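Local coordinates for formate-dependent phosphoribosylglycinamide formyltransferase (Mycobacterium tuberculosis H37Rv, PDB 6KHR), which is an enzyme of the ATP-grasp superfamily, built around an ATP-grasp domain, at residues Phe92-Asp106 with Cys115-Cys127. Numbering follows the deposited sequence.
Sequences FLVTVTAAVSVDALD and CTELVPNARAVRC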
loop_
_atom_site.group_PDB
_atom_site.type_symbol
_atom_site.label_atom_id
_atom_site.label_comp_id
_atom_site.label_asym_id
_atom_site.label_seq_id
_atom_site.Cartn_x
_atom_site.Cartn_y
_atom_site.Cartn_z
ATOM N N PHE A 92 18.099 11.844 5.009
ATOM C CA PHE A 92 17.998 10.593 5.751
ATOM C C PHE A 92 18.694 9.472 5.001
ATOM O O PHE A 92 18.594 9.380 3.774
ATOM C CB PHE A 92 16.554 10.194 5.988
ATOM C CG PHE A 92 15.778 11.208 6.740
ATOM C CD1 PHE A 92 15.820 11.236 8.120
ATOM C CD2 PHE A 92 15.026 12.157 6.069
ATOM C CE1 PHE A 92 15.106 12.178 8.817
ATOM C CE2 PHE A 92 14.321 13.104 6.763
ATOM C CZ PHE A 92 14.355 13.112 8.137
ATOM N N LEU A 93 19.373 8.605 5.754
ATOM C CA LEU A 93 20.080 7.449 5.211
ATOM C C LEU A 93 19.486 6.172 5.803
ATOM O O LEU A 93 19.718 5.862 6.981
ATOM C CB LEU A 93 21.573 7.558 5.501
ATOM C CG LEU A 93 22.481 6.478 4.925
ATOM C CD1 LEU A 93 22.238 6.310 3.433
ATOM C CD2 LEU A 93 23.952 6.824 5.206
ATOM N N VAL A 94 18.744 5.425 4.981
ATOM C CA VAL A 94 18.016 4.223 5.399
ATOM C C VAL A 94 18.682 2.976 4.822
ATOM O O VAL A 94 18.817 2.836 3.599
ATOM C CB VAL A 94 16.540 4.276 4.972
ATOM C CG1 VAL A 94 15.747 3.272 5.763
ATOM C CG2 VAL A 94 15.982 5.642 5.182
ATOM N N THR A 95 19.032 2.046 5.703
ATOM C CA THR A 95 19.714 0.814 5.344
ATOM C C THR A 95 18.665 -0.284 5.263
ATOM O O THR A 95 18.147 -0.736 6.287
ATOM C CB THR A 95 20.788 0.470 6.378
ATOM O OG1 THR A 95 21.421 1.669 6.845
ATOM C CG2 THR A 95 21.834 -0.432 5.767
ATOM N N VAL A 96 18.377 -0.715 4.051
ATOM C CA VAL A 96 17.293 -1.704 3.881
ATOM C C VAL A 96 17.900 -3.046 3.510
ATOM O O VAL A 96 17.155 -3.965 3.361
ATOM C CB VAL A 96 16.287 -1.221 2.830
ATOM C CG1 VAL A 96 14.938 -1.851 3.056
ATOM C CG2 VAL A 96 16.143 0.280 2.853
ATOM N N THR A 97 19.212 -3.150 3.367
ATOM C CA THR A 97 19.772 -4.483 3.041
ATOM C C THR A 97 20.824 -4.869 4.072
ATOM O O THR A 97 21.129 -4.048 4.925
ATOM C CB THR A 97 20.386 -4.533 1.645
ATOM O OG1 THR A 97 20.852 -5.865 1.483
ATOM C CG2 THR A 97 21.586 -3.639 1.493
ATOM N N ALA A 98 21.329 -6.094 3.990
ATOM C CA ALA A 98 22.380 -6.552 4.923
ATOM C C ALA A 98 23.741 -6.399 4.251
ATOM O O ALA A 98 24.726 -6.227 4.947
ATOM C CB ALA A 98 22.132 -7.979 5.337
ATOM N N ALA A 99 23.765 -6.392 2.926
ATOM C CA ALA A 99 25.030 -6.246 2.179
ATOM C C ALA A 99 25.469 -4.785 2.186
ATOM O O ALA A 99 25.392 -4.157 1.145
ATOM C CB ALA A 99 24.802 -6.698 0.769
ATOM N N VAL A 100 25.985 -4.278 3.295
ATOM C CA VAL A 100 26.351 -2.842 3.278
ATOM C C VAL A 100 27.638 -2.649 4.062
ATOM O O VAL A 100 27.971 -3.520 4.846
ATOM C CB VAL A 100 25.223 -2.048 3.937
ATOM C CG1 VAL A 100 25.337 -2.153 5.435
ATOM C CG2 VAL A 100 25.219 -0.597 3.514
ATOM N N SER A 101 28.315 -1.528 3.846
ATOM C CA SER A 101 29.542 -1.249 4.618
ATOM C C SER A 101 29.128 -0.582 5.913
ATOM O O SER A 101 28.697 0.552 5.868
ATOM C CB SER A 101 30.504 -0.375 3.874
ATOM O OG SER A 101 31.309 0.373 4.779
ATOM N N VAL A 102 29.267 -1.291 7.017
ATOM C CA VAL A 102 28.891 -0.708 8.328
ATOM C C VAL A 102 29.937 0.344 8.654
ATOM O O VAL A 102 29.594 1.341 9.272
ATOM C CB VAL A 102 28.838 -1.808 9.391
ATOM C CG1 VAL A 102 27.463 -2.431 9.429
ATOM C CG2 VAL A 102 29.874 -2.872 9.095
ATOM N N ASP A 103 31.172 0.120 8.228
ATOM C CA ASP A 103 32.170 1.155 8.484
ATOM C C ASP A 103 31.854 2.433 7.714
ATOM O O ASP A 103 32.023 3.538 8.243
ATOM C CB ASP A 103 33.570 0.643 8.133
ATOM C CG ASP A 103 33.998 -0.544 8.998
ATOM O OD1 ASP A 103 33.403 -0.759 10.074
ATOM O OD2 ASP A 103 34.933 -1.266 8.593
ATOM N N ALA A 104 31.378 2.309 6.471
ATOM C CA ALA A 104 30.977 3.498 5.725
ATOM C C ALA A 104 29.846 4.235 6.428
ATOM O O ALA A 104 29.799 5.471 6.410
ATOM C CB ALA A 104 30.572 3.126 4.301
ATOM N N LEU A 105 28.926 3.499 7.060
ATOM C CA LEU A 105 27.818 4.152 7.753
ATOM C C LEU A 105 28.306 4.907 8.983
ATOM O O LEU A 105 27.821 6.007 9.275
ATOM C CB LEU A 105 26.751 3.130 8.159
ATOM C CG LEU A 105 25.758 2.585 7.130
ATOM C CD1 LEU A 105 25.933 3.219 5.767
ATOM C CD2 LEU A 105 25.885 1.072 7.055
ATOM N N ASP A 106 29.247 4.326 9.730
ATOM C CA ASP A 106 29.754 5.019 10.911
ATOM C C ASP A 106 30.576 6.243 10.525
ATOM O O ASP A 106 30.642 7.210 11.297
ATOM C CB ASP A 106 30.557 4.064 11.795
ATOM C CG ASP A 106 29.796 3.668 13.060
ATOM O OD1 ASP A 106 29.171 4.556 13.688
ATOM O OD2 ASP A 106 29.809 2.469 13.421
ATOM N N CYS A 115 24.247 16.643 9.247
ATOM C CA CYS A 115 23.939 16.711 7.834
ATOM C C CYS A 115 23.024 15.586 7.356
ATOM O O CYS A 115 22.402 15.723 6.297
ATOM C CB CYS A 115 25.246 16.677 7.026
ATOM S SG CYS A 115 25.107 17.120 5.288
ATOM N N THR A 116 22.906 14.497 8.116
ATOM C CA THR A 116 22.200 13.298 7.694
ATOM C C THR A 116 21.933 12.449 8.922
ATOM O O THR A 116 22.856 12.185 9.701
ATOM C CB THR A 116 23.027 12.500 6.682
ATOM O OG1 THR A 116 23.145 13.241 5.462
ATOM C CG2 THR A 116 22.383 11.146 6.406
ATOM N N GLU A 117 20.671 12.100 9.141
ATOM C CA GLU A 117 20.301 11.241 10.288
ATOM C C GLU A 117 20.257 9.822 9.760
ATOM O O GLU A 117 19.773 9.630 8.676
ATOM C CB GLU A 117 18.938 11.601 10.859
ATOM C CG GLU A 117 18.797 13.042 11.278
ATOM C CD GLU A 117 17.773 13.284 12.371
ATOM O OE1 GLU A 117 16.697 13.794 12.078
ATOM O OE2 GLU A 117 18.060 12.957 13.514
ATOM N N LEU A 118 20.811 8.881 10.498
ATOM C CA LEU A 118 20.748 7.496 10.017
ATOM C C LEU A 118 19.527 6.841 10.639
ATOM O O LEU A 118 19.410 6.912 11.824
ATOM C CB LEU A 118 22.025 6.800 10.449
ATOM C CG LEU A 118 23.023 6.627 9.322
ATOM C CD1 LEU A 118 23.779 7.912 9.085
ATOM C CD2 LEU A 118 23.964 5.486 9.610
ATOM N N VAL A 119 18.645 6.260 9.835
ATOM C CA VAL A 119 17.440 5.587 10.383
ATOM C C VAL A 119 17.323 4.236 9.705
ATOM O O VAL A 119 16.749 4.193 8.674
ATOM C CB VAL A 119 16.166 6.395 10.111
ATOM C CG1 VAL A 119 14.966 5.732 10.729
ATOM C CG2 VAL A 119 16.275 7.818 10.589
ATOM N N PRO A 120 17.818 3.123 10.256
ATOM C CA PRO A 120 18.242 3.061 11.634
ATOM C C PRO A 120 19.683 3.519 11.860
ATOM O O PRO A 120 20.343 3.738 10.924
ATOM C CB PRO A 120 18.126 1.564 11.904
ATOM C CG PRO A 120 18.456 0.922 10.603
ATOM C CD PRO A 120 17.902 1.853 9.563
ATOM N N ASN A 121 20.089 3.608 13.124
ATOM C CA ASN A 121 21.437 4.006 13.603
ATOM C C ASN A 121 22.498 3.043 13.102
ATOM O O ASN A 121 22.202 1.884 12.963
ATOM C CB ASN A 121 21.609 3.677 15.079
ATOM C CG ASN A 121 20.992 4.694 16.000
ATOM O OD1 ASN A 121 20.542 5.730 15.557
ATOM N ND2 ASN A 121 20.980 4.408 17.281
ATOM N N ALA A 122 23.722 3.515 12.934
ATOM C CA ALA A 122 24.797 2.603 12.513
ATOM C C ALA A 122 25.018 1.613 13.638
ATOM O O ALA A 122 25.488 0.540 13.380
ATOM C CB ALA A 122 26.033 3.363 12.203
ATOM N N ARG A 123 24.708 2.021 14.860
ATOM C CA ARG A 123 24.747 1.084 15.980
ATOM C C ARG A 123 23.873 -0.136 15.699
ATOM O O ARG A 123 24.343 -1.279 15.733
ATOM C CB ARG A 123 24.297 1.780 17.267
ATOM C CG ARG A 123 23.752 0.817 18.324
ATOM C CD ARG A 123 24.083 1.264 19.740
ATOM N NE ARG A 123 23.729 0.254 20.737
ATOM C CZ ARG A 123 24.492 -0.791 21.047
ATOM N NH1 ARG A 123 25.655 -0.975 20.437
ATOM N NH2 ARG A 123 24.091 -1.658 21.967
ATOM N N ALA A 124 22.596 0.097 15.398
ATOM C CA ALA A 124 21.664 -1.006 15.203
ATOM C C ALA A 124 22.081 -1.879 14.027
ATOM O O ALA A 124 21.998 -3.113 14.103
ATOM C CB ALA A 124 20.253 -0.463 14.996
ATOM N N VAL A 125 22.527 -1.258 12.931
ATOM C CA VAL A 125 22.976 -2.010 11.763
ATOM C C VAL A 125 24.134 -2.927 12.139
ATOM O O VAL A 125 24.155 -4.108 11.775
ATOM C CB VAL A 125 23.358 -1.049 10.615
ATOM C CG1 VAL A 125 24.039 -1.784 9.463
ATOM C CG2 VAL A 125 22.139 -0.281 10.113
ATOM N N ARG A 126 25.097 -2.405 12.901
ATOM C CA ARG A 126 26.246 -3.225 13.282
ATOM C C ARG A 126 25.848 -4.344 14.237
ATOM O O ARG A 126 26.296 -5.486 14.078
ATOM C CB ARG A 126 27.345 -2.366 13.905
ATOM C CG ARG A 126 28.490 -3.198 14.470
ATOM C CD ARG A 126 29.635 -2.348 14.997
ATOM N NE ARG A 126 30.172 -1.471 13.960
ATOM C CZ ARG A 126 31.047 -1.851 13.031
ATOM N NH1 ARG A 126 31.490 -3.104 12.995
ATOM N NH2 ARG A 126 31.475 -0.978 12.130
ATOM N N CYS A 127 25.015 -4.045 15.236
ATOM C CA CYS A 127 24.709 -5.058 16.241
ATOM C C CYS A 127 23.948 -6.227 15.645
ATOM O O CYS A 127 24.151 -7.375 16.052
ATOM C CB CYS A 127 23.913 -4.447 17.390
ATOM S SG CYS A 127 24.835 -3.244 18.366
#
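Leu93 of strand 92-95 is gripped twice by the parallel strand 117-118, its N donating to Glu117 O at 3.1 Å and its O accepting from Val119 N, while helices 102-106 and 122-127 run nearly antiparallel, 165° between their axes. The unit is the edge of a five-stranded parallel alpha/beta sheet of Rossmann-like order, as expected of the N-terminal domain in ATP-grasp enzymes of this family; strand 28-32 flanks 92-95 on its other edge. Leu93 and Leu118 lie side by side, pointing the same way, on the sheet face that packs against helix 102-106 and, through Leu93, helix 78-88; CD2 of Leu93 meets CD1 of Leu118 at 4.0 Å. Leu118 CD2 reaches on to Leu105 CB, which also meets the methyl of Ala122. On the face bearing Phe92, its ring lies beside Glu117 and Val119 CG2, with helix 325-334 packing there too. Val125 joins helix 102-106 to the C-terminal end of strand 92-95: CG1, anti to the backbone N (chi1 171°), packs on Val102 CG1 and Leu105 CD2, whereas CG2 touches Thr95. At the solvent-facing side of the helix pair, Arg126 bends at chi3 (-58°), so that one guanidinium face lies over Val102 CB, off-centre. Its NH2 donates in plane to Asp103 OD1 at 2.8 Å, and Asp106 OD2 sits at the same group's edge, a long 4.0 Å from Arg126 NE.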